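Local coordinates for protein 3-phosphoshikimate 1-carboxyvinyltransferase (Streptomyces sviceus, PDB 7M0O) that probably transfers the enolpyruvyl group of phosphoenolpyruvate to the 5-hydroxyl of shikimate 3-phosphate, the sixth step of the chorismate pathway, at residues 30-35 against 55-60; 218-223 against 244-249; 228-233 against 275-280. One frame throughout, in Å; residues are numbered along the deposited sequence.

Contact 1. Residues 30-35 against 55-60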
loop_
_atom_site.group_PDB
_atom_site.type_symbol
_atom_site.label_atom_id
_atom_site.label_comp_id
_atom_site.label_asym_id
_atom_site.label_seq_id
_atom_site.Cartn_x
_atom_site.Cartn_y
_atom_site.Cartn_z
ATOM N N PRO A 30 7.580 9.125 -5.929
ATOM C CA PRO A 30 6.548 8.977 -4.893
ATOM C C PRO A 30 5.155 9.191 -5.478
ATOM O O PRO A 30 4.974 9.838 -6.510
ATOM C CB PRO A 30 6.895 10.078 -3.886
ATOM C CG PRO A 30 7.496 11.147 -4.735
ATOM C CD PRO A 30 8.307 10.402 -5.777
ATOM N N LEU A 31 4.159 8.612 -4.815
ATOM C CA LEU A 31 2.775 8.861 -5.200
ATOM C C LEU A 31 2.413 10.313 -4.901
ATOM O O LEU A 31 2.664 10.812 -3.795
ATOM C CB LEU A 31 1.836 7.908 -4.455
ATOM C CG LEU A 31 0.336 8.196 -4.603
ATOM C CD1 LEU A 31 -0.111 7.992 -6.045
ATOM C CD2 LEU A 31 -0.506 7.359 -3.661
ATOM N N ARG A 32 1.820 10.990 -5.885
ATOM C CA ARG A 32 1.284 12.330 -5.688
ATOM C C ARG A 32 -0.223 12.204 -5.499
ATOM O O ARG A 32 -0.954 11.907 -6.455
ATOM C CB ARG A 32 1.621 13.234 -6.870
ATOM C CG ARG A 32 3.062 13.728 -6.860
ATOM C CD ARG A 32 3.296 14.653 -8.048
ATOM N NE ARG A 32 4.560 15.387 -7.986
ATOM C CZ ARG A 32 4.664 16.663 -7.620
ATOM N NH1 ARG A 32 3.584 17.357 -7.272
ATOM N NH2 ARG A 32 5.850 17.250 -7.614
ATOM N N SER A 33 -0.683 12.394 -4.263
ATOM C CA SER A 33 -2.107 12.407 -3.942
ATOM C C SER A 33 -2.395 13.605 -3.053
ATOM O O SER A 33 -1.474 14.299 -2.622
ATOM C CB SER A 33 -2.525 11.101 -3.249
ATOM O OG SER A 33 -1.943 11.005 -1.960
ATOM N N ASP A 34 -3.680 13.825 -2.736
ATOM C CA ASP A 34 -4.012 14.895 -1.799
ATOM C C ASP A 34 -3.385 14.641 -0.432
ATOM O O ASP A 34 -2.922 15.584 0.221
ATOM C CB ASP A 34 -5.530 15.072 -1.671
ATOM C CG ASP A 34 -6.151 15.682 -2.920
ATOM O OD1 ASP A 34 -5.430 16.376 -3.687
ATOM O OD2 ASP A 34 -7.368 15.465 -3.141
ATOM N N ASP A 35 -3.323 13.367 0.002
ATOM C CA ASP A 35 -2.715 13.058 1.294
ATOM C C ASP A 35 -1.219 13.369 1.284
ATOM O O ASP A 35 -0.720 14.055 2.177
ATOM C CB ASP A 35 -2.966 11.590 1.671
ATOM C CG ASP A 35 -2.591 11.259 3.133
ATOM O OD1 ASP A 35 -2.089 12.134 3.878
ATOM O OD2 ASP A 35 -2.822 10.104 3.553
ATOM N N ASP A 55 9.336 14.048 -10.855
ATOM C CA ASP A 55 9.847 12.693 -10.680
ATOM C C ASP A 55 10.382 12.404 -9.284
ATOM O O ASP A 55 10.357 11.245 -8.869
ATOM C CB ASP A 55 10.969 12.406 -11.690
ATOM C CG ASP A 55 10.444 12.088 -13.088
ATOM O OD1 ASP A 55 11.257 12.097 -14.040
ATOM O OD2 ASP A 55 9.225 11.836 -13.243
ATOM N N THR A 56 10.894 13.407 -8.560
ATOM C CA THR A 56 11.590 13.169 -7.295
ATOM C C THR A 56 11.257 14.262 -6.291
ATOM O O THR A 56 11.097 15.430 -6.651
ATOM C CB THR A 56 13.136 13.113 -7.440
ATOM O OG1 THR A 56 13.636 14.374 -7.916
ATOM C CG2 THR A 56 13.575 12.011 -8.397
ATOM N N TRP A 57 11.180 13.874 -5.018
ATOM C CA TRP A 57 11.068 14.809 -3.903
ATOM C C TRP A 57 12.361 14.778 -3.100
ATOM O O TRP A 57 12.943 13.708 -2.877
ATOM C CB TRP A 57 9.891 14.473 -2.981
ATOM C CG TRP A 57 8.540 14.589 -3.627
ATOM C CD1 TRP A 57 8.268 14.718 -4.965
ATOM C CD2 TRP A 57 7.271 14.544 -2.965
ATOM N NE1 TRP A 57 6.909 14.773 -5.168
ATOM C CE2 TRP A 57 6.275 14.665 -3.953
ATOM C CE3 TRP A 57 6.883 14.421 -1.628
ATOM C CZ2 TRP A 57 4.914 14.675 -3.644
ATOM C CZ3 TRP A 57 5.534 14.426 -1.326
ATOM C CH2 TRP A 57 4.567 14.551 -2.328
ATOM N N GLN A 58 12.801 15.952 -2.659
ATOM C CA GLN A 58 14.038 16.117 -1.912
ATOM C C GLN A 58 13.706 16.684 -0.538
ATOM O O GLN A 58 13.030 17.714 -0.443
ATOM C CB GLN A 58 14.969 17.055 -2.675
ATOM C CG GLN A 58 16.382 17.077 -2.222
ATOM C CD GLN A 58 17.326 17.220 -3.390
ATOM O OE1 GLN A 58 17.561 16.268 -4.129
ATOM N NE2 GLN A 58 17.849 18.422 -3.583
ATOM N N VAL A 59 14.144 16.004 0.528
ATOM C CA VAL A 59 13.817 16.415 1.897
ATOM C C VAL A 59 15.103 16.513 2.707
ATOM O O VAL A 59 15.845 15.533 2.811
ATOM C CB VAL A 59 12.840 15.444 2.587
ATOM C CG1 VAL A 59 12.452 15.968 3.982
ATOM C CG2 VAL A 59 11.589 15.194 1.721
ATOM N N ASP A 60 15.356 17.683 3.293
ATOM C CA ASP A 60 16.458 17.847 4.242
ATOM C C ASP A 60 16.015 17.290 5.584
ATOM O O ASP A 60 15.124 17.855 6.230
ATOM C CB ASP A 60 16.837 19.315 4.383
ATOM C CG ASP A 60 17.702 19.802 3.258
ATOM O OD1 ASP A 60 17.554 19.293 2.125
ATOM O OD2 ASP A 60 18.526 20.707 3.509
HETATM O O HOH W 1 6.934 14.118 -7.786
#
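Pro30 points its CG at the face of the Trp57 indole, where strand 56-60 and the chain entering helix 34-45 meet in the EPSP synthase fold. Strand 56-60 pairs antiparallel with strand 24-28, and the chain that leaves the latter passes through Pro30 and Arg32 before entering helix 34-45, with Ser33 as its N-cap. The tight part is a CH-pi contact. Pro30 CG stands 3.6 Å from the centroid of the five-membered ring of Trp57 and only 4° off its normal, almost evenly spaced from the five ring atoms. The buried indole also meets Leu15 of helix 8-20 and Thr36 and Ala40 of helix 34-45, wedged between Pro30 and these helices. Next to the ring, Pro30 CD rests 3.8 Å from the carbonyl oxygen Asp55 O.

The loose side belongs to the exposed Arg32. Its chain runs extended from CG to NE, and CG touches the benzo part of the indole, 3.8 Å from Trp57 CZ2. The guanidinium does not stack: its plane is turned 80° from that of the indole, and NH2 comes within 3.6 Å of Trp57 NE1. The same NH2 donates a hydrogen bond to the carbonyl oxygen of Thr53, just before strand 56-60. Arg52 supplies the cation-pi partner of the indole. The polar rim between Arg32 and Trp57 is bridged by one water, which accepts a hydrogen bond of 2.7 Å from Arg32 NE and a weak one, also 2.7 Å, from Trp57 NE1.

Contact 2. Residues 218-223 against 244-249; sequences AIEPDA and PGLGTG
Leu246 and Glu220 both carry CG anti to their own carbonyl carbon (chi1 -71° and -73°), and their side chains cross at about a right angle. In Leu246 this sets CG beside the backbone N, and the two methyls beyond it reach segment 218-223, although its CB sets off to one side. CD2 lies 3.5 Å from the carbonyl oxygen Pro221 O and 3.9 Å from Glu220 CB, while CD1 reaches on to Ala223 CB at 4.0 Å. The leucine thus touches Glu220, Pro221 and Ala223, with CG against Pro221 CD.

Glu220 extends beyond CG, and its methylene CG passes 3.5 Å from Gly245 O. The carboxylate is held outside the two segments: OE2 accepts from the backbone N of Leu251 and OE1 from the side chain of Gln252. Gln252 also donates to Pro221 O and accepts from the N of Ala223, fastening segment 218-223 to the chain beyond Gly249.

Pro221 CG lies 3.3 Å from the carbonyl oxygen Pro244 O. Gly245 CA is 5.3 Å from Glu220 CA. The glycine has backbone angles (phi 100°, psi -10°) at which a CB would be jammed against the preceding carbonyl; it would also clash with Pro221 CD.

Segment 218-223 leads from strand 216-218, in the sheet of one globular half, to helix 223-235 of the other, where Asp222 is the N-cap. This is one of the two interdomain crossovers of an EPSP synthase, consistent with a hinge for the domain closure known in this family.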
loop_
_atom_site.group_PDB
_atom_site.type_symbol
_atom_site.label_atom_id
_atom_site.label_comp_id
_atom_site.label_asym_id
_atom_site.label_seq_id
_atom_site.Cartn_x
_atom_site.Cartn_y
_atom_site.Cartn_z
ATOM N N ALA A 218 13.839 4.787 -3.937
ATOM C CA ALA A 218 12.845 4.679 -4.996
ATOM C C ALA A 218 11.580 4.013 -4.463
ATOM O O ALA A 218 11.647 2.933 -3.856
ATOM C CB ALA A 218 13.407 3.876 -6.171
ATOM N N ILE A 219 10.436 4.649 -4.714
ATOM C CA ILE A 219 9.132 4.125 -4.311
ATOM C C ILE A 219 8.650 3.136 -5.364
ATOM O O ILE A 219 8.584 3.465 -6.559
ATOM C CB ILE A 219 8.114 5.264 -4.131
ATOM C CG1 ILE A 219 8.582 6.249 -3.057
ATOM C CG2 ILE A 219 6.706 4.689 -3.822
ATOM C CD1 ILE A 219 8.848 5.592 -1.769
ATOM N N GLU A 220 8.294 1.933 -4.920
ATOM C CA GLU A 220 7.772 0.920 -5.844
ATOM C C GLU A 220 6.391 1.317 -6.362
ATOM O O GLU A 220 5.558 1.817 -5.600
ATOM C CB GLU A 220 7.655 -0.446 -5.161
ATOM C CG GLU A 220 8.961 -1.145 -4.898
ATOM C CD GLU A 220 8.810 -2.391 -4.027
ATOM O OE1 GLU A 220 7.692 -2.969 -3.922
ATOM O OE2 GLU A 220 9.830 -2.793 -3.436
ATOM N N PRO A 221 6.111 1.092 -7.645
ATOM C CA PRO A 221 4.722 1.158 -8.106
ATOM C C PRO A 221 3.879 0.136 -7.361
ATOM O O PRO A 221 4.366 -0.917 -6.947
ATOM C CB PRO A 221 4.820 0.818 -9.601
ATOM C CG PRO A 221 6.264 1.073 -9.953
ATOM C CD PRO A 221 7.057 0.777 -8.730
ATOM N N ASP A 222 2.604 0.450 -7.188
ATOM C CA ASP A 222 1.709 -0.491 -6.531
ATOM C C ASP A 222 1.674 -1.804 -7.309
ATOM O O ASP A 222 1.292 -1.839 -8.486
ATOM C CB ASP A 222 0.307 0.105 -6.404
ATOM C CG ASP A 222 -0.588 -0.699 -5.486
ATOM O OD1 ASP A 222 -0.942 -1.842 -5.843
ATOM O OD2 ASP A 222 -0.964 -0.180 -4.414
ATOM N N ALA A 223 2.082 -2.880 -6.645
ATOM C CA ALA A 223 2.190 -4.174 -7.310
ATOM C C ALA A 223 0.837 -4.844 -7.510
ATOM O O ALA A 223 0.678 -5.647 -8.436
ATOM C CB ALA A 223 3.122 -5.097 -6.515
ATOM N N PRO A 244 8.743 -0.568 -14.612
ATOM C CA PRO A 244 9.995 -0.202 -13.942
ATOM C C PRO A 244 9.740 0.065 -12.467
ATOM O O PRO A 244 8.724 0.657 -12.095
ATOM C CB PRO A 244 10.446 1.070 -14.676
ATOM C CG PRO A 244 9.613 1.156 -15.932
ATOM C CD PRO A 244 8.316 0.445 -15.593
ATOM N N GLY A 245 10.683 -0.355 -11.631
ATOM C CA GLY A 245 10.598 -0.131 -10.200
ATOM C C GLY A 245 10.111 -1.323 -9.413
ATOM O O GLY A 245 10.155 -1.293 -8.173
ATOM N N LEU A 246 9.628 -2.363 -10.093
ATOM C CA LEU A 246 9.299 -3.637 -9.475
ATOM C C LEU A 246 10.338 -4.632 -9.960
ATOM O O LEU A 246 10.347 -4.993 -11.142
ATOM C CB LEU A 246 7.884 -4.088 -9.845
ATOM C CG LEU A 246 6.722 -3.313 -9.230
ATOM C CD1 LEU A 246 5.382 -3.934 -9.657
ATOM C CD2 LEU A 246 6.834 -3.266 -7.710
ATOM N N GLY A 247 11.228 -5.039 -9.061
ATOM C CA GLY A 247 12.328 -5.909 -9.412
ATOM C C GLY A 247 12.541 -7.009 -8.396
ATOM O O GLY A 247 11.670 -7.264 -7.555
ATOM N N THR A 248 13.712 -7.651 -8.450
ATOM C CA THR A 248 13.958 -8.831 -7.625
ATOM C C THR A 248 13.886 -8.514 -6.137
ATOM O O THR A 248 13.464 -9.362 -5.342
ATOM C CB THR A 248 15.327 -9.444 -7.950
ATOM O OG1 THR A 248 15.479 -9.581 -9.367
ATOM C CG2 THR A 248 15.452 -10.824 -7.312
ATOM N N GLY A 249 14.309 -7.322 -5.735
ATOM C CA GLY A 249 14.274 -7.037 -4.314
ATOM C C GLY A 249 12.982 -6.414 -3.828
ATOM O O GLY A 249 12.973 -5.774 -2.776
#

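Contact 3. Residues 228-233 against 275-280; sequences YFFAAA and TTVRGT
Phe230 and Ala233, one turn apart on helix 223-235, pack on Val277 and its neighbours in strand 274-278, a helix packed on a sheet in one globular half of the EPSP synthase fold. The axes of the short segments approach to 7.4 Å, and their N-to-C directions differ by 35°, which lets the helix follow the strand from Thr275 to Gly279.

Apolar contacts carry most of the interface. Phe230 has CG beside its backbone N (chi1 -73°), and the ring beyond reaches the strand, the side chain crossing those of Thr275 and Val277 at about a right angle. CD1 lies 3.6 Å from Val277 CG2, and at the far end of the ring CZ meets Thr275 CG2 at 3.8 Å. The two Val277 methyls divide the work: CG2 goes to the ring, whereas CG1 meets Ala233 CB at 4.1 Å. Val258 of helix 257-263 touches both Phe230 and Val277, and Leu255 joins Phe230 to Thr275, closing the core around the ring.

Contacts of carbon with carbonyl oxygen form the second group. Thr275 O lies at the edge of the Phe230 ring, near its plane, 3.7 Å from CE1. Val277 CG1 sits 3.6 Å from the backbone oxygen Phe230 O, and Val277 O faces Ala233 CB. The hydroxyl of Thr275 turns instead to Leu246 O, its hydrogen-bond partner.

Backbone against backbone comes last. The backbones come nearest at Gly279, just past the strand, where a CB would clash with the carbonyl of Ala233; Gly279 CA lies 3.1 Å from Ala233 O.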
loop_
_atom_site.group_PDB
_atom_site.type_symbol
_atom_site.label_atom_id
_atom_site.label_comp_id
_atom_site.label_asym_id
_atom_site.label_seq_id
_atom_site.Cartn_x
_atom_site.Cartn_y
_atom_site.Cartn_z
ATOM N N TYR A 228 -2.957 -6.312 -12.960
ATOM C CA TYR A 228 -3.896 -6.282 -14.075
ATOM C C TYR A 228 -3.181 -6.038 -15.389
ATOM O O TYR A 228 -3.574 -6.594 -16.419
ATOM C CB TYR A 228 -4.971 -5.203 -13.847
ATOM C CG TYR A 228 -5.544 -5.322 -12.467
ATOM C CD1 TYR A 228 -6.397 -6.375 -12.146
ATOM C CD2 TYR A 228 -5.185 -4.425 -11.467
ATOM C CE1 TYR A 228 -6.894 -6.517 -10.867
ATOM C CE2 TYR A 228 -5.681 -4.564 -10.177
ATOM C CZ TYR A 228 -6.521 -5.612 -9.892
ATOM O OH TYR A 228 -6.991 -5.753 -8.612
ATOM N N PHE A 229 -2.104 -5.252 -15.364
ATOM C CA PHE A 229 -1.393 -4.949 -16.597
ATOM C C PHE A 229 -0.490 -6.120 -16.987
ATOM O O PHE A 229 -0.431 -6.493 -18.163
ATOM C CB PHE A 229 -0.641 -3.615 -16.429
ATOM C CG PHE A 229 -1.570 -2.430 -16.222
ATOM C CD1 PHE A 229 -1.898 -1.590 -17.274
ATOM C CD2 PHE A 229 -2.179 -2.213 -14.996
ATOM C CE1 PHE A 229 -2.789 -0.527 -17.095
ATOM C CE2 PHE A 229 -3.081 -1.182 -14.816
ATOM C CZ PHE A 229 -3.385 -0.326 -15.874
ATOM N N PHE A 230 0.126 -6.771 -15.994
ATOM C CA PHE A 230 0.865 -8.007 -16.236
ATOM C C PHE A 230 -0.049 -9.098 -16.811
ATOM O O PHE A 230 0.341 -9.819 -17.736
ATOM C CB PHE A 230 1.511 -8.500 -14.937
ATOM C CG PHE A 230 2.712 -7.698 -14.460
ATOM C CD1 PHE A 230 3.650 -7.175 -15.339
ATOM C CD2 PHE A 230 2.917 -7.524 -13.109
ATOM C CE1 PHE A 230 4.766 -6.467 -14.852
ATOM C CE2 PHE A 230 4.028 -6.832 -12.616
ATOM C CZ PHE A 230 4.946 -6.309 -13.490
ATOM N N ALA A 231 -1.259 -9.257 -16.251
ATOM C CA ALA A 231 -2.201 -10.270 -16.739
ATOM C C ALA A 231 -2.632 -10.010 -18.179
ATOM O O ALA A 231 -2.753 -10.953 -18.980
ATOM C CB ALA A 231 -3.434 -10.319 -15.837
ATOM N N ALA A 232 -2.905 -8.751 -18.516
ATOM C CA ALA A 232 -3.258 -8.401 -19.894
ATOM C C ALA A 232 -2.170 -8.844 -20.870
ATOM O O ALA A 232 -2.464 -9.370 -21.957
ATOM C CB ALA A 232 -3.492 -6.891 -19.998
ATOM N N ALA A 233 -0.898 -8.674 -20.487
ATOM C CA ALA A 233 0.186 -9.093 -21.370
ATOM C C ALA A 233 0.245 -10.612 -21.494
ATOM O O ALA A 233 0.449 -11.140 -22.589
ATOM C CB ALA A 233 1.520 -8.542 -20.863
ATOM N N THR A 275 10.357 -5.375 -14.184
ATOM C CA THR A 275 9.785 -6.686 -14.484
ATOM C C THR A 275 9.052 -6.618 -15.808
ATOM O O THR A 275 8.205 -5.743 -15.999
ATOM C CB THR A 275 8.807 -7.152 -13.387
ATOM O OG1 THR A 275 9.547 -7.457 -12.205
ATOM C CG2 THR A 275 8.065 -8.443 -13.800
ATOM N N THR A 276 9.340 -7.568 -16.700
ATOM C CA THR A 276 8.696 -7.640 -18.007
ATOM C C THR A 276 7.901 -8.937 -18.115
ATOM O O THR A 276 8.428 -10.010 -17.807
ATOM C CB THR A 276 9.741 -7.576 -19.131
ATOM O OG1 THR A 276 10.502 -6.361 -19.021
ATOM C CG2 THR A 276 9.052 -7.618 -20.486
ATOM N N VAL A 277 6.637 -8.842 -18.549
ATOM C CA VAL A 277 5.816 -10.012 -18.856
ATOM C C VAL A 277 5.472 -9.969 -20.339
ATOM O O VAL A 277 5.080 -8.921 -20.854
ATOM C CB VAL A 277 4.543 -10.052 -17.992
ATOM C CG1 VAL A 277 3.609 -11.155 -18.477
ATOM C CG2 VAL A 277 4.937 -10.289 -16.535
ATOM N N ARG A 278 5.654 -11.093 -21.030
ATOM C CA ARG A 278 5.354 -11.186 -22.455
ATOM C C ARG A 278 4.439 -12.379 -22.691
ATOM O O ARG A 278 4.760 -13.494 -22.273
ATOM C CB ARG A 278 6.639 -11.332 -23.285
ATOM C CG ARG A 278 6.399 -11.391 -24.785
ATOM C CD ARG A 278 7.713 -11.564 -25.560
ATOM N NE ARG A 278 8.637 -10.468 -25.297
ATOM C CZ ARG A 278 9.701 -10.557 -24.508
ATOM N NH1 ARG A 278 9.985 -11.701 -23.891
ATOM N NH2 ARG A 278 10.478 -9.495 -24.329
ATOM N N GLY A 279 3.316 -12.141 -23.371
ATOM C CA GLY A 279 2.419 -13.237 -23.731
ATOM C C GLY A 279 3.007 -14.110 -24.832
ATOM O O GLY A 279 3.621 -13.624 -25.784
ATOM N N THR A 280 2.814 -15.421 -24.694
ATOM C CA THR A 280 3.348 -16.389 -25.646
ATOM C C THR A 280 2.253 -17.100 -26.420
ATOM O O THR A 280 2.565 -17.869 -27.334
ATOM C CB THR A 280 4.218 -17.428 -24.935
ATOM O OG1 THR A 280 3.403 -18.239 -24.086
ATOM C CG2 THR A 280 5.291 -16.743 -24.107
#

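Overall arrangement
Contact 1 is complete before contact 2 opens, whereas contacts 2 and 3 interleave: 218-223, 228-233, 244-249, 275-280. Strands 24-28 and 216-218 lie side by side in the sheet that contains strand 56-60, and Pro30 packs on Ile219, tying contact 1 to contact 2, whose centre is about 16 Å away. From there helix 223-235 and strand 240-244, the neighbour of strand 274-278, lead into contact 3, centred about 15 Å from contact 2. Leu246 O and Thr275 OG1 probably share a hydrogen bond. Contacts 1 and 3 are about 28 Å apart, centre to centre, without touching. Contact 2 therefore joins the two globular halves, between which this family binds its substrates.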